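Local coordinates for protein Rho guanyl nucleotide exchange factor (Rom2), putative (Aspergillus fumigatus Af293, PDB 5O51) that probably acts as a guanine-nucleotide exchange factor for Rho-type GTPases, the present chain being its CNH domain, a seven-bladed beta-propeller, at residues D69-Y74 / F116-G121; L77-N82 / S86-E91; I231-E234 / E239-L242; L241-D246 / P278-F283. All coordinates share one frame; numbering follows the deposited sequence.

Contact 1: residues D69-Y74 / F116-G121; sequences DTLEEY and FKAGIG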
loop_
_atom_site.group_PDB
_atom_site.type_symbol
_atom_site.label_atom_id
_atom_site.label_comp_id
_atom_site.label_asym_id
_atom_site.label_seq_id
_atom_site.Cartn_x
_atom_site.Cartn_y
_atom_site.Cartn_z
ATOM N N ASP A 69 6.780 1.120 6.482
ATOM C CA ASP A 69 6.522 -0.323 6.638
ATOM C C ASP A 69 7.564 -0.932 7.585
ATOM O O ASP A 69 8.424 -0.186 8.161
ATOM C CB ASP A 69 6.600 -1.008 5.283
ATOM C CG ASP A 69 5.658 -2.247 5.163
ATOM O OD1 ASP A 69 5.208 -2.847 6.186
ATOM O OD2 ASP A 69 5.397 -2.605 4.009
ATOM N N THR A 70 7.459 -2.248 7.799
ATOM C CA THR A 70 8.395 -3.042 8.649
ATOM C C THR A 70 8.855 -4.317 7.952
ATOM O O THR A 70 8.176 -4.754 7.061
ATOM C CB THR A 70 7.744 -3.575 9.947
ATOM O OG1 THR A 70 6.491 -4.202 9.630
ATOM C CG2 THR A 70 7.550 -2.469 10.985
ATOM N N LEU A 71 10.005 -4.877 8.377
ATOM C CA LEU A 71 10.387 -6.318 8.217
ATOM C C LEU A 71 10.503 -6.878 9.599
ATOM O O LEU A 71 11.536 -6.736 10.233
ATOM C CB LEU A 71 11.774 -6.468 7.587
ATOM C CG LEU A 71 11.906 -6.532 6.077
ATOM C CD1 LEU A 71 11.466 -5.205 5.551
ATOM C CD2 LEU A 71 13.352 -6.836 5.633
ATOM N N GLU A 72 9.459 -7.501 10.105
ATOM C CA GLU A 72 9.385 -7.787 11.545
ATOM C C GLU A 72 10.401 -8.884 11.937
ATOM O O GLU A 72 10.926 -8.887 13.070
ATOM C CB GLU A 72 7.924 -8.137 11.949
ATOM C CG GLU A 72 7.593 -8.012 13.444
ATOM C CD GLU A 72 6.791 -6.748 13.836
ATOM O OE1 GLU A 72 7.273 -5.635 13.582
ATOM O OE2 GLU A 72 5.696 -6.855 14.453
ATOM N N GLU A 73 10.716 -9.743 10.970
ATOM C CA GLU A 73 11.633 -10.866 11.157
ATOM C C GLU A 73 13.057 -10.380 11.433
ATOM O O GLU A 73 13.781 -11.049 12.202
ATOM C CB GLU A 73 11.588 -11.809 9.929
ATOM C CG GLU A 73 12.572 -12.971 9.932
ATOM C CD GLU A 73 12.275 -14.019 11.002
ATOM O OE1 GLU A 73 11.188 -14.638 10.956
ATOM O OE2 GLU A 73 13.136 -14.240 11.880
ATOM N N TYR A 74 13.416 -9.245 10.794
ATOM C CA TYR A 74 14.727 -8.576 10.916
ATOM C C TYR A 74 14.715 -7.335 11.808
ATOM O O TYR A 74 15.681 -6.570 11.849
ATOM C CB TYR A 74 15.199 -8.188 9.524
ATOM C CG TYR A 74 15.515 -9.413 8.767
ATOM C CD1 TYR A 74 14.532 -10.105 8.086
ATOM C CD2 TYR A 74 16.795 -9.947 8.803
ATOM C CE1 TYR A 74 14.827 -11.285 7.420
ATOM C CE2 TYR A 74 17.108 -11.117 8.142
ATOM C CZ TYR A 74 16.122 -11.785 7.445
ATOM O OH TYR A 74 16.434 -12.942 6.769
ATOM N N PHE A 116 7.988 2.165 -2.596
ATOM C CA PHE A 116 8.592 0.882 -2.338
ATOM C C PHE A 116 7.603 -0.217 -1.952
ATOM O O PHE A 116 6.476 0.058 -1.587
ATOM C CB PHE A 116 9.681 1.037 -1.310
ATOM C CG PHE A 116 9.212 1.096 0.137
ATOM C CD1 PHE A 116 9.070 -0.064 0.890
ATOM C CD2 PHE A 116 9.014 2.330 0.773
ATOM C CE1 PHE A 116 8.710 -0.011 2.232
ATOM C CE2 PHE A 116 8.661 2.385 2.116
ATOM C CZ PHE A 116 8.527 1.198 2.854
ATOM N N LYS A 117 8.075 -1.458 -1.971
ATOM C CA LYS A 117 7.306 -2.607 -1.527
ATOM C C LYS A 117 8.208 -3.713 -0.925
ATOM O O LYS A 117 9.211 -4.128 -1.511
ATOM C CB LYS A 117 6.524 -3.132 -2.709
ATOM C CG LYS A 117 5.597 -4.274 -2.377
ATOM C CD LYS A 117 4.326 -3.757 -1.772
ATOM C CE LYS A 117 3.503 -4.876 -1.145
ATOM N NZ LYS A 117 3.324 -6.026 -2.069
ATOM N N ALA A 118 7.845 -4.165 0.263
ATOM C CA ALA A 118 8.554 -5.244 0.955
ATOM C C ALA A 118 7.649 -6.430 1.005
ATOM O O ALA A 118 6.570 -6.348 1.618
ATOM C CB ALA A 118 8.883 -4.845 2.380
ATOM N N GLY A 119 8.085 -7.530 0.395
ATOM C CA GLY A 119 7.363 -8.791 0.493
ATOM C C GLY A 119 8.251 -10.001 0.432
ATOM O O GLY A 119 9.436 -9.912 0.084
ATOM N N ILE A 120 7.655 -11.148 0.746
ATOM C CA ILE A 120 8.315 -12.432 0.527
ATOM C C ILE A 120 8.314 -12.694 -0.988
ATOM O O ILE A 120 7.291 -12.572 -1.662
ATOM C CB ILE A 120 7.684 -13.618 1.312
ATOM C CG1 ILE A 120 7.349 -13.251 2.782
ATOM C CG2 ILE A 120 8.627 -14.824 1.263
ATOM C CD1 ILE A 120 5.874 -13.028 3.055
ATOM N N GLY A 121 9.474 -13.027 -1.515
ATOM C CA GLY A 121 9.651 -13.182 -2.941
ATOM C C GLY A 121 11.012 -13.801 -2.981
ATOM O O GLY A 121 11.988 -13.220 -2.488
#
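Asp69 and Phe116 meet where strand 65-71 runs beside strand 115-120, with their short axes 8.2 Å apart and their directions only 32° from parallel. At this spacing the backbones are too far apart to pair, and side chains fill the gap. Followed outward, Asp69 begins with CB, which rests at the edge of the Phe116 ring near its plane, 3.8 Å from Phe116 CZ and equally close to CE1. The ring gets there because Phe116 CG sits between its own backbone N and carbonyl carbon (chi1 81°), which directs CE1 and CZ at the opposing strand. Beyond CG, the Asp69 carboxylate divides its tasks. OD1 turns back to accept the amide of the next residue, Thr70 N, at 2.8 Å; the donor comes in on the anti side and well out of the carboxylate plane. OD2 leans the other way and comes within 4.5 Å of the methyl Ala118 CB, a loose approach.

Two residues along, Leu71 reaches across with a single branch: CD1 lies 4.1 Å from Ala118 CB. The touch is methyl to methyl. Leu78, from strand 76-81, packs against Leu71, Phe116 and Ala118 and closes the apolar side of the group, while Gln67 NE2 hydrogen-bonds to Phe116 O and ties the two strands by another route. The pair is the meeting of the first, innermost strands of two successive four-stranded blades, as in a beta-propeller.

Contact 2: residues L77-N82 / S86-E91; sequences LLVLAN and SSYPME
Leu77-Tyr88 and Val79-Ser86 are antiparallel hydrogen-bonded pairs flanking the non-hydrogen-bonded pair Leu78-Ser87, and the short strand axes come within 4.8 Å at 145°. Four amide-carbonyl bonds join them: Leu77 N to Tyr88 O and Tyr88 N to Leu77 O, each 2.9 Å, then Val79 N to Ser86 O and the return bond Ser86 N to Val79 O. A CA-H...O contact from Ser87 CA to Leu77 O adds to the ladder.

On the face carrying Leu77, Val79 and Tyr88, the Tyr88 ring has Leu77 O at its edge, near its plane, and Val79 CG2 meets Tyr88 CE1 obliquely at 3.9 Å. Tyr88 CG is anti to its carbonyl carbon (chi1 -65°), which swings the ring back along the strand toward Val79. Where the hairpin strand gives way to a 3-10 turn, the bent chain of Met90 brings SD to 4.3 Å from Leu77 CB. On the opposite face, Leu78 and Ser87 touch only lightly; Leu78 packs on Phe116 and Ala118 of the next blade.

A water 2.6 Å from Ser86 OG also donates a weak bond to Val79 O. The backbone thus supplies the cohesion and sets the register, while the side chains add apolar cover and one water-bridged serine.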
loop_
_atom_site.group_PDB
_atom_site.type_symbol
_atom_site.label_atom_id
_atom_site.label_comp_id
_atom_site.label_asym_id
_atom_site.label_seq_id
_atom_site.Cartn_x
_atom_site.Cartn_y
_atom_site.Cartn_z
ATOM N N LEU A 77 12.522 -1.087 10.729
ATOM C CA LEU A 77 11.577 -0.096 10.270
ATOM C C LEU A 77 12.049 0.517 8.933
ATOM O O LEU A 77 13.134 1.037 8.840
ATOM C CB LEU A 77 11.375 0.970 11.338
ATOM C CG LEU A 77 10.351 2.048 11.026
ATOM C CD1 LEU A 77 8.921 1.527 11.125
ATOM C CD2 LEU A 77 10.578 3.219 12.001
ATOM N N LEU A 78 11.202 0.458 7.904
ATOM C CA LEU A 78 11.469 1.047 6.564
ATOM C C LEU A 78 10.696 2.375 6.352
ATOM O O LEU A 78 9.431 2.454 6.539
ATOM C CB LEU A 78 11.078 0.067 5.489
ATOM C CG LEU A 78 11.668 -1.357 5.608
ATOM C CD1 LEU A 78 11.046 -2.217 4.514
ATOM C CD2 LEU A 78 13.189 -1.280 5.450
ATOM N N VAL A 79 11.454 3.433 6.028
ATOM C CA VAL A 79 10.906 4.800 5.954
ATOM C C VAL A 79 11.284 5.510 4.650
ATOM O O VAL A 79 12.453 5.662 4.358
ATOM C CB VAL A 79 11.421 5.621 7.144
ATOM C CG1 VAL A 79 10.996 7.088 7.060
ATOM C CG2 VAL A 79 10.921 4.986 8.450
ATOM N N LEU A 80 10.284 5.993 3.908
ATOM C CA LEU A 80 10.466 6.825 2.728
ATOM C C LEU A 80 10.119 8.291 3.109
ATOM O O LEU A 80 8.967 8.589 3.362
ATOM C CB LEU A 80 9.610 6.347 1.593
ATOM C CG LEU A 80 9.714 7.116 0.257
ATOM C CD1 LEU A 80 11.146 7.130 -0.239
ATOM C CD2 LEU A 80 8.818 6.501 -0.811
ATOM N N ALA A 81 11.154 9.169 3.204
ATOM C CA ALA A 81 11.055 10.554 3.715
ATOM C C ALA A 81 11.741 11.484 2.713
ATOM O O ALA A 81 12.948 11.347 2.424
ATOM C CB ALA A 81 11.716 10.693 5.066
ATOM N N ASN A 82 10.949 12.352 2.114
ATOM C CA ASN A 82 11.450 13.287 1.100
ATOM C C ASN A 82 12.315 12.575 0.085
ATOM O O ASN A 82 13.487 12.942 -0.155
ATOM C CB ASN A 82 12.206 14.411 1.785
ATOM C CG ASN A 82 12.299 15.672 0.915
ATOM O OD1 ASN A 82 11.549 15.866 -0.031
ATOM N ND2 ASN A 82 13.222 16.536 1.269
ATOM N N SER A 86 15.172 4.649 3.807
ATOM C CA SER A 86 16.127 4.293 4.865
ATOM C C SER A 86 15.583 3.235 5.814
ATOM O O SER A 86 14.381 3.140 6.026
ATOM C CB SER A 86 16.522 5.518 5.774
ATOM O OG SER A 86 16.704 6.766 5.101
ATOM N N SER A 87 16.481 2.551 6.499
ATOM C CA SER A 87 16.108 1.649 7.540
ATOM C C SER A 87 16.453 2.213 8.914
ATOM O O SER A 87 17.365 3.026 9.075
ATOM C CB SER A 87 16.810 0.318 7.336
ATOM O OG SER A 87 18.160 0.417 7.766
ATOM N N TYR A 88 15.704 1.806 9.918
ATOM C CA TYR A 88 16.074 2.050 11.312
ATOM C C TYR A 88 15.894 0.731 12.064
ATOM O O TYR A 88 14.966 -0.035 11.772
ATOM C CB TYR A 88 15.149 3.052 11.959
ATOM C CG TYR A 88 15.164 4.437 11.445
ATOM C CD1 TYR A 88 14.502 4.762 10.279
ATOM C CD2 TYR A 88 15.778 5.485 12.181
ATOM C CE1 TYR A 88 14.445 6.062 9.822
ATOM C CE2 TYR A 88 15.798 6.790 11.685
ATOM C CZ TYR A 88 15.118 7.040 10.493
ATOM O OH TYR A 88 15.054 8.286 9.974
ATOM N N PRO A 89 16.701 0.485 13.091
ATOM C CA PRO A 89 16.310 -0.670 13.890
ATOM C C PRO A 89 15.032 -0.393 14.704
ATOM O O PRO A 89 14.767 0.737 15.117
ATOM C CB PRO A 89 17.528 -0.903 14.813
ATOM C CG PRO A 89 18.213 0.407 14.919
ATOM C CD PRO A 89 17.850 1.217 13.675
ATOM N N MET A 90 14.271 -1.441 14.939
ATOM C CA MET A 90 12.999 -1.309 15.669
ATOM C C MET A 90 13.136 -0.805 17.084
ATOM O O MET A 90 12.206 -0.209 17.649
ATOM C CB MET A 90 12.242 -2.662 15.701
ATOM C CG MET A 90 10.740 -2.455 15.618
ATOM S SD MET A 90 10.207 -2.224 13.899
ATOM C CE MET A 90 10.126 -3.963 13.470
ATOM N N GLU A 91 14.284 -1.035 17.694
ATOM C CA GLU A 91 14.525 -0.409 18.992
ATOM C C GLU A 91 14.478 1.142 18.952
ATOM O O GLU A 91 14.148 1.747 19.982
ATOM C CB GLU A 91 15.805 -0.955 19.644
ATOM C CG GLU A 91 17.068 -0.747 18.838
ATOM C CD GLU A 91 18.296 -1.490 19.376
ATOM O OE1 GLU A 91 18.268 -1.987 20.531
ATOM O OE2 GLU A 91 19.308 -1.549 18.622
HETATM O O HOH W 1 14.622 8.222 4.619
#

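Contact 3: residues I231-E234 / E239-L242; sequences IHIE and EFLL
Glu234 and Leu241 form the hydrogen-bonded pair of a beta hairpin, strands 230-236 and 239-244, the two inner strands of one propeller blade. Two backbone bonds join them: Leu241 N to Glu234 O at 2.7 Å and Glu234 N to Leu241 O at 2.9 Å. The axes run at 162°, close to fully antiparallel. Two CA-H...O contacts, from Phe240 CA to Glu234 O and from Ile233 CA to Leu241 O, supplement these bonds. Further along, Ile231 and His232 both face Asn243, a classic beta bulge.

Apolar contact gathers on the face of Ile233 and Leu242, the non-hydrogen-bonded pair. These two side chains lie alongside each other and point the same way, with Leu242 CD2 at 4.0 Å from Ile233 CG2. The same Ile233 CG2 approaches Phe240 CD2 at 3.9 Å, coming slantwise to the ring. Phe198, from the preceding blade, covers both Ile233 and Leu242.

Polar side chains behave differently. Glu239 forms a salt bridge through OE1 with Arg259 NH2, outside the hairpin pair. Glu234 and His232 share the other face of the sheet, turned toward Leu275 and Phe273 of the following blade. Glu234 leaves the backbone extended and then bends at chi2 (107°), which carries its carboxylate back along its own strand to the imidazole. There His232 NE2 donates to the anti lone pair of Glu234 OE1 at 2.8 Å, with the oxygen only 8° out of the ring plane.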
loop_
_atom_site.group_PDB
_atom_site.type_symbol
_atom_site.label_atom_id
_atom_site.label_comp_id
_atom_site.label_asym_id
_atom_site.label_seq_id
_atom_site.Cartn_x
_atom_site.Cartn_y
_atom_site.Cartn_z
ATOM N N ILE A 231 -3.757 -0.993 -9.959
ATOM C CA ILE A 231 -3.511 -0.608 -8.569
ATOM C C ILE A 231 -3.246 -1.822 -7.695
ATOM O O ILE A 231 -2.377 -1.767 -6.872
ATOM C CB ILE A 231 -4.715 0.153 -8.018
ATOM C CG1 ILE A 231 -5.090 1.367 -8.906
ATOM C CG2 ILE A 231 -4.499 0.471 -6.571
ATOM C CD1 ILE A 231 -4.023 2.410 -9.076
ATOM N N HIS A 232 -4.023 -2.889 -7.822
ATOM C CA HIS A 232 -3.957 -3.941 -6.806
ATOM C C HIS A 232 -4.382 -5.283 -7.374
ATOM O O HIS A 232 -5.375 -5.359 -8.138
ATOM C CB HIS A 232 -4.830 -3.562 -5.585
ATOM C CG HIS A 232 -4.919 -4.610 -4.530
ATOM N ND1 HIS A 232 -3.865 -4.908 -3.690
ATOM C CD2 HIS A 232 -5.930 -5.445 -4.176
ATOM C CE1 HIS A 232 -4.220 -5.879 -2.869
ATOM N NE2 HIS A 232 -5.465 -6.228 -3.147
ATOM N N ILE A 233 -3.700 -6.325 -6.889
ATOM C CA ILE A 233 -3.910 -7.706 -7.313
ATOM C C ILE A 233 -4.107 -8.577 -6.098
ATOM O O ILE A 233 -3.338 -8.490 -5.147
ATOM C CB ILE A 233 -2.681 -8.335 -7.974
ATOM C CG1 ILE A 233 -2.217 -7.541 -9.130
ATOM C CG2 ILE A 233 -3.004 -9.766 -8.467
ATOM C CD1 ILE A 233 -0.846 -7.976 -9.621
ATOM N N GLU A 234 -5.096 -9.448 -6.143
ATOM C CA GLU A 234 -5.407 -10.306 -5.009
ATOM C C GLU A 234 -5.684 -11.734 -5.478
ATOM O O GLU A 234 -6.499 -11.958 -6.375
ATOM C CB GLU A 234 -6.632 -9.742 -4.310
ATOM C CG GLU A 234 -6.987 -10.455 -3.021
ATOM C CD GLU A 234 -6.695 -9.701 -1.717
ATOM O OE1 GLU A 234 -6.119 -8.568 -1.670
ATOM O OE2 GLU A 234 -7.080 -10.310 -0.701
ATOM N N GLU A 239 -7.849 -18.177 -8.934
ATOM C CA GLU A 239 -8.160 -16.973 -9.747
ATOM C C GLU A 239 -7.468 -15.746 -9.092
ATOM O O GLU A 239 -7.293 -15.713 -7.888
ATOM C CB GLU A 239 -9.687 -16.721 -9.831
ATOM C CG GLU A 239 -10.582 -17.913 -10.188
ATOM C CD GLU A 239 -12.097 -17.644 -9.994
ATOM O OE1 GLU A 239 -12.528 -16.882 -9.076
ATOM O OE2 GLU A 239 -12.881 -18.224 -10.783
ATOM N N PHE A 240 -7.135 -14.735 -9.885
ATOM C CA PHE A 240 -6.723 -13.420 -9.363
ATOM C C PHE A 240 -7.779 -12.356 -9.608
ATOM O O PHE A 240 -8.313 -12.270 -10.719
ATOM C CB PHE A 240 -5.484 -12.992 -10.075
ATOM C CG PHE A 240 -4.327 -13.909 -9.851
ATOM C CD1 PHE A 240 -4.210 -15.099 -10.576
ATOM C CD2 PHE A 240 -3.335 -13.588 -8.942
ATOM C CE1 PHE A 240 -3.118 -15.949 -10.390
ATOM C CE2 PHE A 240 -2.232 -14.427 -8.756
ATOM C CZ PHE A 240 -2.125 -15.607 -9.474
ATOM N N LEU A 241 -8.073 -11.566 -8.583
ATOM C CA LEU A 241 -8.885 -10.367 -8.709
ATOM C C LEU A 241 -7.986 -9.216 -9.021
ATOM O O LEU A 241 -7.099 -8.907 -8.206
ATOM C CB LEU A 241 -9.662 -10.065 -7.447
ATOM C CG LEU A 241 -10.488 -8.732 -7.443
ATOM C CD1 LEU A 241 -11.573 -8.786 -8.504
ATOM C CD2 LEU A 241 -11.132 -8.514 -6.101
ATOM N N LEU A 242 -8.197 -8.608 -10.193
ATOM C CA LEU A 242 -7.417 -7.481 -10.692
ATOM C C LEU A 242 -8.199 -6.187 -10.512
ATOM O O LEU A 242 -9.376 -6.109 -10.908
ATOM C CB LEU A 242 -7.114 -7.715 -12.154
ATOM C CG LEU A 242 -6.213 -8.945 -12.482
ATOM C CD1 LEU A 242 -5.990 -8.959 -14.000
ATOM C CD2 LEU A 242 -4.822 -8.891 -11.876
#

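Contact 4: residues L241-D246 / P278-F283; sequences LLNYSD and PYILAF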
loop_
_atom_site.group_PDB
_atom_site.type_symbol
_atom_site.label_atom_id
_atom_site.label_comp_id
_atom_site.label_asym_id
_atom_site.label_seq_id
_atom_site.Cartn_x
_atom_site.Cartn_y
_atom_site.Cartn_z
ATOM N N LEU A 241 -8.073 -11.566 -8.583
ATOM C CA LEU A 241 -8.885 -10.367 -8.709
ATOM C C LEU A 241 -7.986 -9.216 -9.021
ATOM O O LEU A 241 -7.099 -8.907 -8.206
ATOM C CB LEU A 241 -9.662 -10.065 -7.447
ATOM C CG LEU A 241 -10.488 -8.732 -7.443
ATOM C CD1 LEU A 241 -11.573 -8.786 -8.504
ATOM C CD2 LEU A 241 -11.132 -8.514 -6.101
ATOM N N LEU A 242 -8.197 -8.608 -10.193
ATOM C CA LEU A 242 -7.417 -7.481 -10.692
ATOM C C LEU A 242 -8.199 -6.187 -10.512
ATOM O O LEU A 242 -9.376 -6.109 -10.908
ATOM C CB LEU A 242 -7.114 -7.715 -12.154
ATOM C CG LEU A 242 -6.213 -8.945 -12.482
ATOM C CD1 LEU A 242 -5.990 -8.959 -14.000
ATOM C CD2 LEU A 242 -4.822 -8.891 -11.876
ATOM N N ASN A 243 -7.564 -5.192 -9.911
ATOM C CA ASN A 243 -8.211 -3.927 -9.526
ATOM C C ASN A 243 -7.438 -2.742 -10.134
ATOM O O ASN A 243 -6.239 -2.518 -9.858
ATOM C CB ASN A 243 -8.326 -3.739 -8.005
ATOM C CG ASN A 243 -9.089 -4.861 -7.315
ATOM O OD1 ASN A 243 -10.319 -4.960 -7.356
ATOM N ND2 ASN A 243 -8.348 -5.710 -6.627
ATOM N N TYR A 244 -8.117 -2.043 -11.023
ATOM C CA TYR A 244 -7.599 -0.826 -11.648
ATOM C C TYR A 244 -8.522 0.370 -11.284
ATOM O O TYR A 244 -9.660 0.182 -10.783
ATOM C CB TYR A 244 -7.581 -0.967 -13.153
ATOM C CG TYR A 244 -6.966 -2.214 -13.845
ATOM C CD1 TYR A 244 -7.512 -3.444 -13.688
ATOM C CD2 TYR A 244 -5.929 -2.075 -14.766
ATOM C CE1 TYR A 244 -7.006 -4.546 -14.340
ATOM C CE2 TYR A 244 -5.402 -3.171 -15.433
ATOM C CZ TYR A 244 -5.975 -4.412 -15.242
ATOM O OH TYR A 244 -5.538 -5.577 -15.893
ATOM N N SER A 245 -8.055 1.607 -11.522
ATOM C CA SER A 245 -8.848 2.768 -11.160
ATOM C C SER A 245 -10.202 2.742 -11.867
ATOM O O SER A 245 -11.154 3.272 -11.343
ATOM C CB SER A 245 -8.132 4.095 -11.430
ATOM O OG SER A 245 -7.896 4.242 -12.843
ATOM N N ASP A 246 -10.325 2.102 -13.029
ATOM C CA ASP A 246 -11.585 2.149 -13.763
ATOM C C ASP A 246 -12.501 0.949 -13.574
ATOM O O ASP A 246 -13.724 1.068 -13.723
ATOM C CB ASP A 246 -11.321 2.386 -15.264
ATOM C CG ASP A 246 -10.853 3.832 -15.565
ATOM O OD1 ASP A 246 -11.346 4.812 -14.952
ATOM O OD2 ASP A 246 -9.937 3.975 -16.376
ATOM N N PRO A 278 -17.358 -10.931 2.535
ATOM C CA PRO A 278 -17.653 -10.926 1.105
ATOM C C PRO A 278 -17.566 -9.510 0.446
ATOM O O PRO A 278 -18.210 -9.295 -0.591
ATOM C CB PRO A 278 -19.111 -11.440 1.097
ATOM C CG PRO A 278 -19.677 -10.804 2.300
ATOM C CD PRO A 278 -18.588 -10.682 3.318
ATOM N N TYR A 279 -16.771 -8.580 0.994
ATOM C CA TYR A 279 -16.770 -7.204 0.438
ATOM C C TYR A 279 -15.469 -6.821 -0.251
ATOM O O TYR A 279 -14.404 -7.315 0.084
ATOM C CB TYR A 279 -17.129 -6.202 1.487
ATOM C CG TYR A 279 -18.416 -6.495 2.246
ATOM C CD1 TYR A 279 -19.660 -6.426 1.615
ATOM C CD2 TYR A 279 -18.390 -6.829 3.597
ATOM C CE1 TYR A 279 -20.819 -6.671 2.301
ATOM C CE2 TYR A 279 -19.543 -7.081 4.302
ATOM C CZ TYR A 279 -20.763 -6.995 3.658
ATOM O OH TYR A 279 -21.939 -7.250 4.342
ATOM N N ILE A 280 -15.577 -5.954 -1.266
ATOM C CA ILE A 280 -14.412 -5.364 -1.914
ATOM C C ILE A 280 -14.640 -3.881 -1.749
ATOM O O ILE A 280 -15.766 -3.372 -2.056
ATOM C CB ILE A 280 -14.198 -5.878 -3.354
ATOM C CG1 ILE A 280 -13.189 -5.022 -4.135
ATOM C CG2 ILE A 280 -15.478 -5.954 -4.158
ATOM C CD1 ILE A 280 -11.776 -5.289 -3.662
ATOM N N LEU A 281 -13.620 -3.190 -1.183
ATOM C CA LEU A 281 -13.726 -1.764 -0.871
ATOM C C LEU A 281 -12.765 -0.972 -1.766
ATOM O O LEU A 281 -11.588 -1.290 -1.828
ATOM C CB LEU A 281 -13.361 -1.510 0.570
ATOM C CG LEU A 281 -14.330 -2.058 1.659
ATOM C CD1 LEU A 281 -13.975 -3.484 2.015
ATOM C CD2 LEU A 281 -14.303 -1.250 2.931
ATOM N N ALA A 282 -13.277 0.023 -2.479
ATOM C CA ALA A 282 -12.452 0.926 -3.319
ATOM C C ALA A 282 -12.346 2.289 -2.670
ATOM O O ALA A 282 -13.370 2.929 -2.470
ATOM C CB ALA A 282 -13.104 1.054 -4.688
ATOM N N PHE A 283 -11.124 2.773 -2.330
ATOM C CA PHE A 283 -10.991 4.114 -1.700
ATOM C C PHE A 283 -10.626 5.141 -2.768
ATOM O O PHE A 283 -9.636 4.930 -3.471
ATOM C CB PHE A 283 -9.839 4.047 -0.636
ATOM C CG PHE A 283 -10.171 3.172 0.537
ATOM C CD1 PHE A 283 -10.169 1.794 0.434
ATOM C CD2 PHE A 283 -10.523 3.713 1.723
ATOM C CE1 PHE A 283 -10.557 1.002 1.524
ATOM C CE2 PHE A 283 -10.861 2.936 2.828
ATOM C CZ PHE A 283 -10.888 1.588 2.719
#
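Asn243 OD1 is hydrogen-bonded to Ser248 OG and also lies 4.0 Å from the methyl Ile280 CD1, across the interface between two propeller blades. Strands 239-244 and 279-284 are each the second strand of a four-stranded blade, and the two sheets press face against face rather than pairing edge to edge. The amide of Asn243 is held from its own blade at both ends, since ND2 gives a weak bond to His232 O beside the beta bulge. The two bonds probably help to fix the rotation of the buried amide, which presents its oxygen to a hydrocarbon neighbour. The side chains of Asn243 and Ile280 run antiparallel alongside each other.

Alternation along each strand explains which residues take part. Leu241 and Asn243 face the following blade, while Leu242 and Tyr244 turn to the preceding one, where Tyr244 meets the ring of Phe198. On the opposing strand Ile280 points back at Asn243, whereas Leu281 and Phe283 pack on Ile317 of the next blade. Phe250 and Ile293 add further cover to Leu241.

The interface between the segments is small, 85 Å² in all, and rests chiefly on one isoleucine. Ile280 CG1 stands anti to the backbone N (chi1 166°), extending the longer branch across the gap, and the methyl at its end touches both opposing side chains. Leu241 comes to it tip to tip, with CD2 stopping 4.1 Å from Ile280 CD1.

Overall arrangement
Contacts 2 and 3 are hairpins within single blades and rely on backbone hydrogen bonds; contacts 1 and 4 join neighbouring blades through side-chain contacts, with no backbone pairing between the segments, and bury less surface. Contact 2 is nested in the loop closed by contact 1, and the two touch, as strands 65-71 and 76-81 are neighbours in one sheet. Contacts 3 and 4 share Leu241 and Leu242 on strand 239-244. The two groups do not touch: the centres of contacts 2 and 4 are about 30 Å apart, while the nearest atoms of contacts 1 and 3 are about 7 Å apart. Contacts 2 and 4 are buried, whereas contacts 1 and 3 are partly buried and include carboxylates, Asp69 and Glu234.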